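Local coordinates for Lysine/ornithine decarboxylase (Selenomonas ruminantium, PDB 5GJO), which decarboxylates both L-lysine and L-ornithine, giving cadaverine and putrescine, as a homodimer that uses pyridoxal 5'-phosphate as cofactor, at residues 119-122 against 123-126; 286-290 against 291-295; 329-332 against 333-336. The protein carries 2 engineered substitutions. One frame throughout, in Å; residues are numbered along the deposited sequence.

Contact 1: residues 119-122 against 123-126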
ATOM      1  N   PRO A 119       3.774   3.002  30.112  1.00 18.73           N
ATOM      2  CA  PRO A 119       2.953   2.496  31.243  1.00 19.09           C
ATOM      3  C   PRO A 119       1.531   2.178  30.858  1.00 19.68           C
ATOM      4  O   PRO A 119       0.923   1.294  31.461  1.00 20.91           O
ATOM      5  CB  PRO A 119       3.038   3.647  32.263  1.00 20.32           C
ATOM      6  CG  PRO A 119       3.627   4.807  31.586  1.00 22.35           C
ATOM      7  CD  PRO A 119       4.349   4.358  30.347  1.00 18.76           C
ATOM      8  N   SER A 120       1.001   2.802  29.794  1.00 17.77           N
ATOM      9  CA  SER A 120      -0.356   2.534  29.373  1.00 20.29           C
ATOM     10  C   SER A 120      -0.594   1.117  28.804  1.00 19.84           C
ATOM     11  O   SER A 120      -1.702   0.691  28.619  1.00 19.83           O
ATOM     12  CB  SER A 120      -0.801   3.586  28.405  1.00 23.04           C
ATOM     13  OG  SER A 120      -0.245   3.482  27.078  1.00 21.27           O
ATOM     14  N   GLU A 121       0.490   0.415  28.502  1.00 17.40           N
ATOM     15  CA  GLU A 121       0.438  -0.954  27.979  1.00 16.69           C
ATOM     16  C   GLU A 121       0.287  -2.039  29.049  1.00 18.54           C
ATOM     17  O   GLU A 121      -0.117  -3.144  28.777  1.00 17.94           O
ATOM     18  CB  GLU A 121       1.693  -1.241  27.168  1.00 15.85           C
ATOM     19  CG  GLU A 121       1.594  -2.462  26.252  1.00 17.46           C
ATOM     20  CD  GLU A 121       0.664  -2.278  25.068  1.00 17.33           C
ATOM     21  OE1 GLU A 121       0.126  -1.178  24.907  1.00 19.93           O
ATOM     22  OE2 GLU A 121       0.478  -3.237  24.310  1.00 17.29           O
ATOM     23  N   ILE A 122       0.654  -1.699  30.273  1.00 19.35           N
ATOM     24  CA  ILE A 122       0.817  -2.710  31.321  1.00 19.57           C
ATOM     25  C   ILE A 122      -0.534  -3.322  31.662  1.00 20.03           C
ATOM     26  O   ILE A 122      -0.698  -4.575  31.684  1.00 20.72           O
ATOM     27  CB  ILE A 122       1.467  -2.089  32.553  1.00 17.68           C
ATOM     28  CG1 ILE A 122       2.912  -1.712  32.276  1.00 17.74           C
ATOM     29  CG2 ILE A 122       1.379  -3.083  33.776  1.00 20.99           C
ATOM     30  CD1 ILE A 122       3.607  -0.932  33.388  1.00 18.40           C
ATOM     31  N   ASP A 123      -1.525  -2.485  31.971  1.00 22.83           N
ATOM     32  CA  ASP A 123      -2.833  -3.068  32.361  1.00 23.87           C
ATOM     33  C   ASP A 123      -3.507  -3.917  31.283  1.00 23.79           C
ATOM     34  O   ASP A 123      -4.100  -4.956  31.602  1.00 23.83           O
ATOM     35  CB  ASP A 123      -3.802  -2.029  32.902  1.00 27.74           C
ATOM     36  CG  ASP A 123      -3.357  -1.499  34.310  1.00 35.87           C
ATOM     37  OD1 ASP A 123      -2.392  -2.054  34.920  1.00 37.45           O
ATOM     38  OD2 ASP A 123      -3.956  -0.481  34.776  1.00 39.67           O
ATOM     39  N   LYS A 124      -3.409  -3.516  30.021  1.00 20.74           N
ATOM     40  CA  LYS A 124      -3.897  -4.290  28.872  1.00 20.16           C
ATOM     41  C   LYS A 124      -3.238  -5.679  28.882  1.00 19.53           C
ATOM     42  O   LYS A 124      -3.951  -6.681  28.703  1.00 24.72           O
ATOM     43  CB  LYS A 124      -3.540  -3.597  27.501  1.00 22.59           C
ATOM     44  CG  LYS A 124      -4.259  -2.322  27.182  1.00 27.90           C
ATOM     45  CD  LYS A 124      -3.537  -1.430  26.099  1.00 27.41           C
ATOM     46  CE  LYS A 124      -3.312  -2.138  24.819  1.00 27.01           C
ATOM     47  NZ  LYS A 124      -2.618  -1.274  23.780  1.00 24.75           N
ATOM     48  N   MET A 125      -1.909  -5.747  29.041  1.00 21.05           N
ATOM     49  CA  MET A 125      -1.169  -7.007  28.994  1.00 20.04           C
ATOM     50  C   MET A 125      -1.531  -7.916  30.215  1.00 24.08           C
ATOM     51  O   MET A 125      -1.756  -9.139  30.090  1.00 21.35           O
ATOM     52  CB  MET A 125       0.308  -6.788  28.991  1.00 21.25           C
ATOM     53  CG  MET A 125       0.860  -6.174  27.667  1.00 20.00           C
ATOM     54  SD  MET A 125       2.626  -6.135  27.608  1.00 19.35           S
ATOM     55  CE  MET A 125       3.028  -4.971  28.913  1.00 17.44           C
ATOM     56  N   ALA A 126      -1.543  -7.302  31.394  1.00 22.72           N
ATOM     57  CA  ALA A 126      -1.825  -8.026  32.637  1.00 26.53           C
ATOM     58  C   ALA A 126      -3.228  -8.608  32.639  1.00 27.14           C
ATOM     59  O   ALA A 126      -3.445  -9.732  33.148  1.00 28.88           O
ATOM     60  CB  ALA A 126      -1.637  -7.081  33.834  1.00 26.06           C
TER
HETATM   61  O   HOH W   1      -1.586   0.322  32.297  1.00 21.32           O

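Contact 2: residues 286-290 against 291-295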
ATOM      1  N   LEU A 286       5.526  -1.692 -17.153  1.00 14.03           N
ATOM      2  CA  LEU A 286       5.575  -3.070 -16.606  1.00 13.73           C
ATOM      3  C   LEU A 286       4.254  -3.510 -16.009  1.00 12.88           C
ATOM      4  O   LEU A 286       3.467  -2.670 -15.725  1.00 12.46           O
ATOM      5  CB  LEU A 286       6.665  -3.176 -15.504  1.00 12.47           C
ATOM      6  CG  LEU A 286       8.060  -2.692 -15.979  1.00 12.26           C
ATOM      7  CD1 LEU A 286       9.022  -2.809 -14.815  1.00 12.96           C
ATOM      8  CD2 LEU A 286       8.504  -3.551 -17.139  1.00 14.57           C
ATOM      9  N   ASP A 287       4.037  -4.830 -15.856  1.00 12.61           N
ATOM     10  CA  ASP A 287       2.870  -5.340 -15.241  1.00 12.43           C
ATOM     11  C   ASP A 287       2.881  -5.439 -13.724  1.00 13.59           C
ATOM     12  O   ASP A 287       1.870  -5.884 -13.150  1.00 14.03           O
ATOM     13  CB  ASP A 287       2.287  -6.566 -15.938  1.00 14.39           C
ATOM     14  CG  ASP A 287       3.223  -7.789 -15.946  1.00 14.51           C
ATOM     15  OD1 ASP A 287       4.233  -7.844 -15.217  1.00 13.47           O
ATOM     16  OD2 ASP A 287       2.893  -8.755 -16.705  1.00 17.06           O
ATOM     17  N   GLU A 288       3.907  -4.926 -13.104  1.00 12.31           N
ATOM     18  CA  GLU A 288       4.000  -4.725 -11.683  1.00 11.64           C
ATOM     19  C   GLU A 288       4.469  -3.315 -11.409  1.00 12.33           C
ATOM     20  O   GLU A 288       5.346  -2.806 -12.105  1.00 13.40           O
ATOM     21  CB  GLU A 288       4.894  -5.757 -10.996  1.00 11.89           C
ATOM     22  CG  GLU A 288       4.868  -5.736  -9.459  1.00 15.57           C
ATOM     23  CD  GLU A 288       3.636  -6.349  -8.797  1.00 18.68           C
ATOM     24  OE1 GLU A 288       3.663  -6.453  -7.556  1.00 16.04           O
ATOM     25  OE2 GLU A 288       2.668  -6.777  -9.521  1.00 20.47           O
ATOM     26  N   GLY A 289       3.972  -2.688 -10.364  1.00 11.30           N
ATOM     27  CA  GLY A 289       4.356  -1.262 -10.099  1.00 12.22           C
ATOM     28  C   GLY A 289       4.315  -0.883  -8.609  1.00 13.34           C
ATOM     29  O   GLY A 289       4.362  -1.738  -7.672  1.00 12.96           O
ATOM     30  N   ILE A 290       4.196   0.419  -8.390  1.00 12.84           N
ATOM     31  CA  ILE A 290       4.366   1.039  -7.083  1.00 12.62           C
ATOM     32  C   ILE A 290       3.227   0.714  -6.120  1.00 12.59           C
ATOM     33  O   ILE A 290       3.418   0.822  -4.899  1.00 13.56           O
ATOM     34  CB  ILE A 290       4.576   2.539  -7.233  1.00 14.82           C
ATOM     35  CG1 ILE A 290       5.331   3.084  -6.010  1.00 16.86           C
ATOM     36  CG2 ILE A 290       3.233   3.244  -7.417  1.00 13.68           C
ATOM     37  CD1 ILE A 290       5.893   4.450  -6.195  1.00 21.39           C
ATOM     38  N   TYR A 291       2.105   0.209  -6.640  1.00 10.95           N
ATOM     39  CA  TYR A 291       1.027  -0.265  -5.781  1.00 12.67           C
ATOM     40  C   TYR A 291       1.097  -1.757  -5.519  1.00 14.49           C
ATOM     41  O   TYR A 291       0.220  -2.290  -4.857  1.00 13.85           O
ATOM     42  CB  TYR A 291      -0.332   0.063  -6.346  1.00 11.86           C
ATOM     43  CG  TYR A 291      -0.680   1.530  -6.266  1.00 12.79           C
ATOM     44  CD1 TYR A 291      -1.223   2.040  -5.107  1.00 14.79           C
ATOM     45  CD2 TYR A 291      -0.509   2.397  -7.365  1.00 13.15           C
ATOM     46  CE1 TYR A 291      -1.559   3.380  -5.014  1.00 15.28           C
ATOM     47  CE2 TYR A 291      -0.851   3.772  -7.241  1.00 14.05           C
ATOM     48  CZ  TYR A 291      -1.390   4.208  -6.080  1.00 15.97           C
ATOM     49  OH  TYR A 291      -1.797   5.546  -5.913  1.00 16.12           O
ATOM     50  N   GLY A 292       2.136  -2.398  -6.056  1.00 12.53           N
ATOM     51  CA  GLY A 292       2.429  -3.802  -5.747  1.00 13.52           C
ATOM     52  C   GLY A 292       3.757  -3.941  -5.076  1.00 13.91           C
ATOM     53  O   GLY A 292       3.998  -3.293  -4.081  1.00 12.63           O
ATOM     54  N   CYS A 293       4.608  -4.871  -5.578  1.00 14.21           N
ATOM     55  CA  CYS A 293       5.889  -5.152  -4.992  1.00 14.74           C
ATOM     56  C   CYS A 293       6.841  -3.939  -4.926  1.00 14.16           C
ATOM     57  O   CYS A 293       7.623  -3.856  -3.993  1.00 15.51           O
ATOM     58  CB  CYS A 293       6.617  -6.311  -5.675  1.00 15.77           C
ATOM     59  SG  CYS A 293       5.635  -7.798  -5.315  1.00 18.69           S
ATOM     60  N   PHE A 294       6.672  -2.971  -5.795  1.00 11.96           N
ATOM     61  CA  PHE A 294       7.509  -1.777  -5.746  1.00 11.47           C
ATOM     62  C   PHE A 294       7.007  -0.754  -4.762  1.00 12.42           C
ATOM     63  O   PHE A 294       7.553   0.354  -4.702  1.00 11.67           O
ATOM     64  CB  PHE A 294       7.648  -1.121  -7.126  1.00 12.63           C
ATOM     65  CG  PHE A 294       8.365  -1.949  -8.153  1.00 11.98           C
ATOM     66  CD1 PHE A 294       9.734  -1.873  -8.235  1.00 12.17           C
ATOM     67  CD2 PHE A 294       7.652  -2.660  -9.117  1.00 13.36           C
ATOM     68  CE1 PHE A 294      10.404  -2.574  -9.235  1.00 12.66           C
ATOM     69  CE2 PHE A 294       8.339  -3.351 -10.138  1.00 13.30           C
ATOM     70  CZ  PHE A 294       9.701  -3.303 -10.155  1.00 13.26           C
ATOM     71  N   SER A 295       5.985  -1.090  -3.957  1.00 12.30           N
ATOM     72  CA  SER A 295       5.545  -0.215  -2.858  1.00 12.59           C
ATOM     73  C   SER A 295       6.611   0.142  -1.861  1.00 12.85           C
ATOM     74  O   SER A 295       6.538   1.224  -1.259  1.00 12.74           O
ATOM     75  CB  SER A 295       4.352  -0.882  -2.086  1.00 12.24           C
ATOM     76  OG  SER A 295       4.745  -2.207  -1.630  1.00 13.31           O
TER

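Contact 3: residues 329-332 against 333-336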
ATOM      1  N   VAL A 329       5.673   5.635 -11.254  1.00 12.77           N
ATOM      2  CA  VAL A 329       6.892   5.668 -12.046  1.00 13.23           C
ATOM      3  C   VAL A 329       7.995   5.079 -11.186  1.00 13.80           C
ATOM      4  O   VAL A 329       8.198   5.520 -10.073  1.00 13.80           O
ATOM      5  CB  VAL A 329       7.283   7.101 -12.466  1.00 15.32           C
ATOM      6  CG1 VAL A 329       8.546   7.085 -13.299  1.00 15.47           C
ATOM      7  CG2 VAL A 329       6.156   7.771 -13.230  1.00 15.49           C
ATOM      8  N   LEU A 330       8.694   4.086 -11.721  1.00 12.13           N
ATOM      9  CA  LEU A 330       9.553   3.253 -10.892  1.00 11.97           C
ATOM     10  C   LEU A 330      11.043   3.689 -11.039  1.00 14.49           C
ATOM     11  O   LEU A 330      11.786   3.714 -10.039  1.00 14.79           O
ATOM     12  CB  LEU A 330       9.415   1.844 -11.393  1.00 11.58           C
ATOM     13  CG  LEU A 330       7.973   1.333 -11.464  1.00 12.42           C
ATOM     14  CD1 LEU A 330       7.896  -0.066 -12.009  1.00 13.15           C
ATOM     15  CD2 LEU A 330       7.350   1.442 -10.088  1.00 12.82           C
ATOM     16  N   TYR A 331      11.476   3.893 -12.272  1.00 14.04           N
ATOM     17  CA  TYR A 331      12.875   4.304 -12.574  1.00 14.71           C
ATOM     18  C   TYR A 331      12.836   5.353 -13.669  1.00 14.93           C
ATOM     19  O   TYR A 331      12.044   5.236 -14.605  1.00 13.94           O
ATOM     20  CB  TYR A 331      13.704   3.146 -13.037  1.00 14.51           C
ATOM     21  CG  TYR A 331      13.815   1.975 -12.142  1.00 14.42           C
ATOM     22  CD1 TYR A 331      12.821   0.968 -12.163  1.00 14.14           C
ATOM     23  CD2 TYR A 331      14.871   1.823 -11.265  1.00 17.50           C
ATOM     24  CE1 TYR A 331      12.912  -0.168 -11.369  1.00 14.41           C
ATOM     25  CE2 TYR A 331      14.958   0.682 -10.439  1.00 15.90           C
ATOM     26  CZ  TYR A 331      13.928  -0.275 -10.471  1.00 15.53           C
ATOM     27  OH  TYR A 331      13.940  -1.402  -9.711  1.00 15.37           O
ATOM     28  N   ARG A 332      13.765   6.330 -13.557  1.00 15.96           N
ATOM     29  CA  ARG A 332      13.991   7.360 -14.596  1.00 17.32           C
ATOM     30  C   ARG A 332      15.484   7.395 -14.944  1.00 18.03           C
ATOM     31  O   ARG A 332      16.351   7.057 -14.102  1.00 18.91           O
ATOM     32  CB  ARG A 332      13.548   8.724 -14.061  1.00 19.50           C
ATOM     33  CG  ARG A 332      12.055   8.823 -13.822  1.00 23.25           C
ATOM     34  CD  ARG A 332      11.727  10.203 -13.262  1.00 24.37           C
ATOM     35  NE  ARG A 332      10.255  10.476 -13.216  1.00 27.50           N
ATOM     36  CZ  ARG A 332       9.531  10.309 -12.109  1.00 27.73           C
ATOM     37  NH1 ARG A 332      10.079   9.829 -10.961  1.00 29.33           N
ATOM     38  NH2 ARG A 332       8.236  10.573 -12.114  1.00 26.80           N
ATOM     39  N   ASP A 333      15.777   7.658 -16.204  1.00 18.29           N
ATOM     40  CA  ASP A 333      17.195   7.766 -16.684  1.00 19.73           C
ATOM     41  C   ASP A 333      17.969   6.518 -16.400  1.00 20.03           C
ATOM     42  O   ASP A 333      19.125   6.537 -16.070  1.00 21.19           O
ATOM     43  CB  ASP A 333      17.839   9.016 -16.129  1.00 22.57           C
ATOM     44  CG  ASP A 333      17.015  10.242 -16.399  1.00 26.16           C
ATOM     45  OD1 ASP A 333      16.813  10.599 -17.538  1.00 28.45           O
ATOM     46  OD2 ASP A 333      16.530  10.874 -15.471  1.00 33.95           O
ATOM     47  N   PHE A 334      17.308   5.377 -16.579  1.00 17.86           N
ATOM     48  CA  PHE A 334      17.886   4.066 -16.286  1.00 16.59           C
ATOM     49  C   PHE A 334      18.465   3.531 -17.578  1.00 16.87           C
ATOM     50  O   PHE A 334      17.769   3.455 -18.576  1.00 15.33           O
ATOM     51  CB  PHE A 334      16.766   3.119 -15.732  1.00 16.95           C
ATOM     52  CG  PHE A 334      17.265   1.745 -15.371  1.00 15.42           C
ATOM     53  CD1 PHE A 334      17.478   0.788 -16.361  1.00 16.77           C
ATOM     54  CD2 PHE A 334      17.666   1.496 -14.059  1.00 18.07           C
ATOM     55  CE1 PHE A 334      17.992  -0.475 -16.038  1.00 18.24           C
ATOM     56  CE2 PHE A 334      18.159   0.211 -13.709  1.00 18.83           C
ATOM     57  CZ  PHE A 334      18.322  -0.733 -14.703  1.00 18.53           C
ATOM     58  N   MET A 335      19.758   3.183 -17.606  1.00 18.72           N
ATOM     59  CA  MET A 335      20.364   2.687 -18.841  1.00 18.97           C
ATOM     60  C   MET A 335      19.849   1.271 -19.193  1.00 18.47           C
ATOM     61  O   MET A 335      20.107   0.319 -18.439  1.00 19.29           O
ATOM     62  CB  MET A 335      21.906   2.644 -18.754  1.00 19.97           C
ATOM     63  CG  MET A 335      22.530   3.990 -18.730  1.00 24.58           C
ATOM     64  SD  MET A 335      22.373   4.773 -20.379  1.00 31.00           S
ATOM     65  CE  MET A 335      23.386   3.755 -21.353  1.00 32.18           C
ATOM     66  N   ALA A 336      19.114   1.183 -20.282  1.00 15.28           N
ATOM     67  CA  ALA A 336      18.432   0.013 -20.692  1.00 17.16           C
ATOM     68  C   ALA A 336      18.574  -0.218 -22.185  1.00 17.99           C
ATOM     69  O   ALA A 336      18.592   0.759 -22.996  1.00 17.65           O
ATOM     70  CB  ALA A 336      16.952   0.061 -20.287  1.00 18.39           C
TER

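Contact 1: residues 119-122 against 123-126
Glu121 meets Lys124 and Met125 on the closely packed side of this helical turn. Its chain bends at chi2 (70°), which turns the carboxylate toward Lys124. OE1 of Glu121 forms a salt bridge to NZ of Lys124 at 3.0 Å. The ammonium comes in on the syn side of OE1 but well out of the carboxylate plane. OE2 of Glu121 has a second salt bridge, to Lys98, so two lysines probably stabilise the charged carboxylate. Lys124 NZ also binds the carbonyls of Lys98 and, across the dimer interface, Ile273 of the second subunit. Met125 crosses Glu121 at about a right angle. CE of Met125 lies 3.9 Å from CG of Glu121, and the methionine chain packs on Phe114 and Phe116. Ile122 is buried too, against Phe116 and Ala166. Two i to i+4 backbone bonds run through the turn: Met125 N binds Glu121 O at 3.2 Å, and Ala126 N binds Ile122 O at 2.9 Å with an N-H...O angle of 169°.

Asp123 marks the looser, exposed side. OD1 of Asp123 stays 4.0 Å from C of Ile122. A water takes the place of the next helical bond back. It donates to Pro119 O at 2.8 Å and accepts from Asp123 N at 2.8 Å. Residues 119-126 lead from the loop after strand 113-116 into helix 122-128, in a beta-alpha unit of the TIM-type barrel that binds pyridoxal phosphate.

Contact 2: residues 286-290 against 291-295
Phe294 lies against the backbone of Glu288 and Gly289, its ring edge toward Gly289 O. Its CG lies beside its own backbone N (chi1 -65°), and this sends the ring along the preceding loop. CB of Phe294 starts 3.4 Å from Gly289 O. Further out, CD2 of Phe294 is 3.7 Å from CA of Gly289, while Gly289 O stays near the ring plane. CE2 of Phe294 comes 3.6 Å from O of Glu288. That oxygen is buried and has no polar partner. The ring also packs on Leu330 and Tyr331 of strand 329-336 and on Leu268.

Gly289 to Gly292 form a type I beta turn. Gly289 O receives Gly292 N at 2.8 Å and also Phe294 N at 3.2 Å. The two donors come from opposite faces of the carbonyl plane. Gly292 has no side chain, and Glu288 OE1 passes close to its CA. Glu288 OE1 accepts a hydrogen bond from Cys293 N at 2.7 Å, nearly straight at 168°. The N-H comes in on the anti side, 25° out of the carboxylate plane. Beyond the turn, OG of Ser295 bonds to Gly292 O and to Ser357.

Tyr291 leaves the turn toward the dimer interface. CG2 of Ile290 touches CD2 of Tyr291 at 3.8 Å. The Tyr291 ring stacks on Phe361 and on Tyr299 of the second subunit, and its OH bonds to Asp325. The side chain of Tyr291 lies about 8 Å from that of Cys324, probably the proton donor shared with the dimer partner.

Contact 3: residues 329-332 against 333-336
Tyr331 and Phe334 are three residues apart, yet their side chains lie side by side and point the same way. In an evenly alternating strand they would leave from opposite faces. The chain turns a corner between them, at Arg332 and Asp333. Asp333 has left-handed helical backbone angles (phi 57°), a region more often held by glycine, though aspartate and asparagine also enter it.

CD2 of Tyr331 meets CD2 of Phe334 at 4.0 Å. The CB atoms of Tyr331 and Phe334 are nearly as close, at 4.1 Å. The ring centroids are 5.4 Å apart and the planes are inclined by 64°, so the rings meet obliquely. The first torsions differ. Tyr331 holds its ring beside its backbone N, whereas CG of Phe334 is anti to its own backbone N (chi1 -179°). Both side chains touch Leu306, and the hydroxyl of Tyr331 bonds to the carbonyl of Tyr304.

Two bulges in the hairpin of strands 315-320 and 329-336 explain the irregularity. Leu330 and Tyr331 both face Phe319, a classic beta bulge. Asp333 and Phe334 both face Ser317, a G1 bulge, with Asp333 in the left-handed position. Backbone bonds from Phe334 to Ser317 and from Ala336 to Lys315 carry the pairing on past the corner.

The outer side of the corner is polar and exposed. Arg332 runs extended from CG to NE and turns its end away from Asp333. CG1 of Val329 sits 3.5 Å above the guanidinium plane of Arg332, over its centre. The opposite charges of Arg332 and Asp333 do not touch: NE of Arg332 is 6.7 Å from OD2 of Asp333. OD2 of Asp333 lies 3.7 Å from C of Arg332, near the backbone and not the guanidinium. OD1 of Asp333 accepts a hydrogen bond from Gln281.

How the contacts relate
All three contacts are local, each within one continuous stretch. They follow in series, so none nests in or crosses another. Contact 1 comes first, at the start of helix 122-128 in the barrel. It closes one helical turn. Contact 2 closes the turn after strand 283-286, before helix 296-299. Contact 3 closes the corner in strand 329-336. Contact 1 stands apart, its centre 39 Å from that of contact 2 and 49 Å from that of contact 3. Contacts 2 and 3 touch: CD2 of Leu330 lies 3.7 Å from N of Ile290, tying the turn to the mixed sheet. Contacts 1 and 2 both reach the second subunit; contact 3 does not.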